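Local structure of putative MAR1 (Leishmania donovani, 1X9G) at residues K90-C95 / V125-D130. The protein is of unknown function but belongs to the isochorismatase superfamily and has been put forward as a putative ribonuclease. Numbering follows the deposited sequence.
Sequences KTRFSC and VADLLD
Ser94 OG is held by two groups: it donates to Asp127 OD1 over 2.7 Å and accepts from the backbone N of Val96. The serine hydroxyl is turned anti to the backbone N (chi1 172°), which carries it across to helix 117-130. There it meets OD1 at the anti lone pair, the one facing away from the other carboxylate oxygen. OD1 arrives from beside the CB-OG bond, at about 94°, which is why Ser94 CB is only 3.1 Å from it. Arg92 and Asp127 reach toward each other from opposite directions. Their flat groups are nearly parallel (5°) but set at different levels, with Arg92 NH1 4.2 Å from Asp127 OD1, so charge attraction is all that links them and no salt bridge forms. Nearby, Cys95 N bonds to Thr124 OG1, while Thr91 OG1 bonds to Asp179 of a second subunit. In this isochorismatase-like α/β fold, with its six-stranded parallel sheet (order 3-2-1-4-5-6), the contact ties the loop between strand 86-90 and helix 98-102 to helix 117-130. The serine supplies the one hydrogen bond between residues 90-95 and 125-130, and the arginine probably adds a modest electrostatic pull that steadies the negative charge of Asp127.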
loop_
_atom_site.group_PDB
_atom_site.type_symbol
_atom_site.label_atom_id
_atom_site.label_comp_id
_atom_site.label_asym_id
_atom_site.label_seq_id
_atom_site.Cartn_x
_atom_site.Cartn_y
_atom_site.Cartn_z
ATOM N N LYS A 90 -0.908 33.584 3.196
ATOM C CA LYS A 90 -2.147 33.186 3.853
ATOM C C LYS A 90 -1.985 32.665 5.244
ATOM O O LYS A 90 -0.876 32.518 5.753
ATOM C CB LYS A 90 -2.886 32.134 3.030
ATOM C CG LYS A 90 -1.987 31.121 2.304
ATOM C CD LYS A 90 -1.274 30.137 3.207
ATOM C CE LYS A 90 -1.060 28.810 2.419
ATOM N NZ LYS A 90 -0.317 27.786 3.218
ATOM N N THR A 91 -3.118 32.380 5.860
ATOM C CA THR A 91 -3.120 31.742 7.167
ATOM C C THR A 91 -3.870 30.368 7.115
ATOM O O THR A 91 -3.617 29.471 7.925
ATOM C CB THR A 91 -3.667 32.719 8.211
ATOM O OG1 THR A 91 -4.947 33.210 7.772
ATOM C CG2 THR A 91 -2.707 33.934 8.345
ATOM N N ARG A 92 -4.752 30.210 6.126
ATOM C CA ARG A 92 -5.352 28.931 5.793
ATOM C C ARG A 92 -4.253 27.858 5.647
ATOM O O ARG A 92 -3.203 28.131 5.031
ATOM C CB ARG A 92 -6.186 29.089 4.529
ATOM C CG ARG A 92 -6.761 27.824 3.947
ATOM C CD ARG A 92 -8.167 28.077 3.468
ATOM N NE ARG A 92 -9.106 27.658 4.511
ATOM C CZ ARG A 92 -10.066 26.748 4.359
ATOM N NH1 ARG A 92 -10.245 26.139 3.187
ATOM N NH2 ARG A 92 -10.863 26.459 5.385
ATOM N N PHE A 93 -4.456 26.673 6.253
ATOM C CA PHE A 93 -3.426 25.612 6.168
ATOM C C PHE A 93 -3.320 25.135 4.730
ATOM O O PHE A 93 -2.221 25.000 4.195
ATOM C CB PHE A 93 -3.628 24.464 7.160
ATOM C CG PHE A 93 -3.552 24.887 8.584
ATOM C CD1 PHE A 93 -4.517 24.474 9.503
ATOM C CD2 PHE A 93 -2.531 25.752 9.013
ATOM C CE1 PHE A 93 -4.455 24.897 10.855
ATOM C CE2 PHE A 93 -2.466 26.203 10.356
ATOM C CZ PHE A 93 -3.437 25.754 11.282
ATOM N N SER A 94 -4.467 24.957 4.091
ATOM C CA SER A 94 -4.511 24.732 2.659
ATOM C C SER A 94 -4.233 25.947 1.779
ATOM O O SER A 94 -4.802 27.030 2.010
ATOM C CB SER A 94 -5.883 24.258 2.284
ATOM O OG SER A 94 -5.945 24.237 0.888
ATOM N N CYS A 95 -3.400 25.735 0.752
ATOM C CA CYS A 95 -3.162 26.659 -0.359
ATOM C C CYS A 95 -4.382 27.125 -1.133
ATOM O O CYS A 95 -4.320 28.161 -1.782
ATOM C CB CYS A 95 -2.198 26.068 -1.383
ATOM S SG CYS A 95 -0.510 25.854 -0.786
ATOM N N VAL A 125 -3.999 19.308 -1.251
ATOM C CA VAL A 125 -4.418 18.324 -2.243
ATOM C C VAL A 125 -5.860 17.861 -2.111
ATOM O O VAL A 125 -6.507 17.699 -3.118
ATOM C CB VAL A 125 -3.379 17.134 -2.563
ATOM C CG1 VAL A 125 -2.025 17.366 -1.985
ATOM C CG2 VAL A 125 -3.879 15.799 -2.179
ATOM N N ALA A 126 -6.395 17.665 -0.903
ATOM C CA ALA A 126 -7.822 17.301 -0.799
ATOM C C ALA A 126 -8.712 18.390 -1.439
ATOM O O ALA A 126 -9.678 18.065 -2.122
ATOM C CB ALA A 126 -8.241 16.980 0.650
ATOM N N ASP A 127 -8.360 19.671 -1.247
ATOM C CA ASP A 127 -9.099 20.817 -1.872
ATOM C C ASP A 127 -8.990 20.839 -3.412
ATOM O O ASP A 127 -9.996 20.927 -4.113
ATOM C CB ASP A 127 -8.667 22.178 -1.300
ATOM C CG ASP A 127 -9.104 22.414 0.171
ATOM O OD1 ASP A 127 -8.397 23.200 0.831
ATOM O OD2 ASP A 127 -10.127 21.866 0.674
ATOM N N LEU A 128 -7.771 20.740 -3.925
ATOM C CA LEU A 128 -7.562 20.511 -5.346
ATOM C C LEU A 128 -8.420 19.378 -5.899
ATOM O O LEU A 128 -9.046 19.535 -6.951
ATOM C CB LEU A 128 -6.099 20.219 -5.606
ATOM C CG LEU A 128 -5.129 21.365 -5.945
ATOM C CD1 LEU A 128 -5.812 22.770 -5.967
ATOM C CD2 LEU A 128 -3.822 21.315 -5.087
ATOM N N LEU A 129 -8.479 18.236 -5.191
ATOM C CA LEU A 129 -9.257 17.118 -5.701
ATOM C C LEU A 129 -10.713 17.477 -5.790
ATOM O O LEU A 129 -11.350 17.182 -6.786
ATOM C CB LEU A 129 -9.045 15.794 -4.920
ATOM C CG LEU A 129 -7.691 15.108 -5.152
ATOM C CD1 LEU A 129 -7.483 13.916 -4.233
ATOM C CD2 LEU A 129 -7.360 14.779 -6.616
ATOM N N ASP A 130 -11.234 18.111 -4.749
ATOM C CA ASP A 130 -12.584 18.675 -4.764
ATOM C C ASP A 130 -12.866 19.689 -5.879
ATOM O O ASP A 130 -14.014 19.843 -6.285
ATOM C CB ASP A 130 -12.935 19.242 -3.400
ATOM C CG ASP A 130 -13.357 18.148 -2.448
ATOM O OD1 ASP A 130 -12.488 17.487 -1.807
ATOM O OD2 ASP A 130 -14.583 17.883 -2.400
#